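Local atomic coordinates of putative PLP-dependent aminotransferase (Bacillus cereus ATCC 10987, PDB entry 3JU7), a protein that probably binds pyridoxal phosphate and acts as a transaminase of the DegT/DnrJ/EryC1 family. Residues Ala131-Tyr136 / Lys154-Val159. Numbering follows the deposited sequence.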
loop_
_atom_site.group_PDB
_atom_site.type_symbol
_atom_site.label_atom_id
_atom_site.label_comp_id
_atom_site.label_asym_id
_atom_site.label_seq_id
_atom_site.Cartn_x
_atom_site.Cartn_y
_atom_site.Cartn_z
ATOM N N ALA A 131 -9.285 20.419 10.005
ATOM C CA ALA A 131 -8.499 19.336 10.557
ATOM C C ALA A 131 -7.082 19.386 10.010
ATOM O O ALA A 131 -6.135 18.993 10.701
ATOM C CB ALA A 131 -9.112 17.985 10.238
ATOM N N ILE A 132 -6.961 19.821 8.760
ATOM C CA ILE A 132 -5.676 19.807 8.054
ATOM C C ILE A 132 -5.739 20.607 6.751
ATOM O O ILE A 132 -6.808 20.832 6.187
ATOM C CB ILE A 132 -5.232 18.338 7.781
ATOM C CG1 ILE A 132 -3.723 18.248 7.500
ATOM C CG2 ILE A 132 -6.140 17.664 6.749
ATOM C CD1 ILE A 132 -3.157 16.869 7.730
ATOM N N VAL A 133 -4.581 21.058 6.310
ATOM C CA VAL A 133 -4.424 21.737 5.049
ATOM C C VAL A 133 -3.460 20.908 4.195
ATOM O O VAL A 133 -2.378 20.532 4.655
ATOM C CB VAL A 133 -3.865 23.180 5.258
ATOM C CG1 VAL A 133 -3.471 23.789 3.937
ATOM C CG2 VAL A 133 -4.894 24.063 6.037
ATOM N N VAL A 134 -3.847 20.644 2.952
ATOM C CA VAL A 134 -3.086 19.756 2.077
ATOM C C VAL A 134 -2.916 20.444 0.722
ATOM O O VAL A 134 -3.713 20.236 -0.198
ATOM C CB VAL A 134 -3.798 18.390 1.944
ATOM C CG1 VAL A 134 -2.950 17.366 1.141
ATOM C CG2 VAL A 134 -4.147 17.848 3.330
ATOM N N PRO A 135 -1.890 21.290 0.602
ATOM C CA PRO A 135 -1.639 21.898 -0.701
ATOM C C PRO A 135 -0.964 20.906 -1.641
ATOM O O PRO A 135 -0.330 19.919 -1.188
ATOM C CB PRO A 135 -0.701 23.071 -0.373
ATOM C CG PRO A 135 -0.013 22.650 0.853
ATOM C CD PRO A 135 -0.912 21.738 1.613
ATOM N N TYR A 136 -1.135 21.154 -2.937
ATOM C CA TYR A 136 -0.437 20.388 -3.984
ATOM C C TYR A 136 0.571 21.264 -4.739
ATOM O O TYR A 136 0.229 22.327 -5.220
ATOM C CB TYR A 136 -1.483 19.822 -4.916
ATOM C CG TYR A 136 -0.990 19.293 -6.229
ATOM C CD1 TYR A 136 0.118 18.479 -6.310
ATOM C CD2 TYR A 136 -1.687 19.563 -7.396
ATOM C CE1 TYR A 136 0.547 17.981 -7.542
ATOM C CE2 TYR A 136 -1.261 19.068 -8.623
ATOM C CZ TYR A 136 -0.147 18.287 -8.699
ATOM O OH TYR A 136 0.287 17.825 -9.945
ATOM N N LYS A 154 1.373 28.292 13.693
ATOM C CA LYS A 154 0.090 28.657 14.333
ATOM C C LYS A 154 -0.752 27.449 14.805
ATOM O O LYS A 154 -1.913 27.620 15.183
ATOM C CB LYS A 154 -0.799 29.473 13.361
ATOM C CG LYS A 154 -0.439 30.975 13.195
ATOM C CD LYS A 154 -1.462 31.781 12.341
ATOM N N GLY A 155 -0.215 26.234 14.722
ATOM C CA GLY A 155 -0.984 25.044 15.064
ATOM C C GLY A 155 -1.930 24.502 14.002
ATOM O O GLY A 155 -2.752 23.626 14.305
ATOM N N VAL A 156 -1.838 24.992 12.761
ATOM C CA VAL A 156 -2.596 24.368 11.658
ATOM C C VAL A 156 -1.684 23.411 10.852
ATOM O O VAL A 156 -0.740 23.858 10.178
ATOM C CB VAL A 156 -3.217 25.420 10.720
ATOM C CG1 VAL A 156 -3.811 24.757 9.517
ATOM C CG2 VAL A 156 -4.274 26.242 11.456
ATOM N N PRO A 157 -1.958 22.098 10.924
ATOM C CA PRO A 157 -1.122 21.105 10.266
ATOM C C PRO A 157 -1.200 21.125 8.740
ATOM O O PRO A 157 -2.273 21.224 8.172
ATOM C CB PRO A 157 -1.669 19.748 10.795
ATOM C CG PRO A 157 -2.968 20.012 11.329
ATOM C CD PRO A 157 -3.045 21.471 11.697
ATOM N N VAL A 158 -0.041 20.988 8.101
ATOM C CA VAL A 158 0.073 20.983 6.650
ATOM C C VAL A 158 0.847 19.761 6.178
ATOM O O VAL A 158 1.918 19.443 6.700
ATOM C CB VAL A 158 0.842 22.192 6.167
ATOM C CG1 VAL A 158 1.010 22.110 4.651
ATOM C CG2 VAL A 158 0.191 23.494 6.699
ATOM N N VAL A 159 0.262 19.055 5.224
ATOM C CA VAL A 159 0.898 17.946 4.573
ATOM C C VAL A 159 0.829 18.319 3.108
ATOM O O VAL A 159 -0.285 18.471 2.510
ATOM C CB VAL A 159 0.181 16.600 4.820
ATOM C CG1 VAL A 159 0.696 15.569 3.824
ATOM C CG2 VAL A 159 0.349 16.112 6.282
#
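Val133 and Val158 are paired in a single parallel bridge at the crossover of a beta-alpha-beta unit: strand 130-133 leads through helix 146-153 to the chain entering strand 159-161. Two backbone hydrogen bonds define the bridge. Val133 N donates to Pro157 O at 3.0 Å, and Val133 O accepts from Val159 N with an N-H...O angle of 158°. The two chains diverge by 50° over this contact.

Side chains meet on both faces. On one, Ile132 and Val159 cross obliquely: Ile132 CG1 stands anti to the backbone N (chi1 -160°), close to Pro157 O, while CD1 reaches Val159 CG2 at 3.9 Å. Helix 62-73 covers this face, Ile70 touching Ile132 and Leu66 and Ala69 touching Val159. On the other, Val133 CG2 meets Val156 CG1 at 3.7 Å, and the Pro135 ring lies at about a right angle to Val158, its CD 3.6 Å from Val158 CG1. Tyr148 of the connecting helix touches Val133, Pro135 and Val158. Beyond the bridge, Val159 O receives a CA-H...O contact from Val134 CA at 3.1 Å, and Pro135 CD lies 3.4 Å from that same Val159 O.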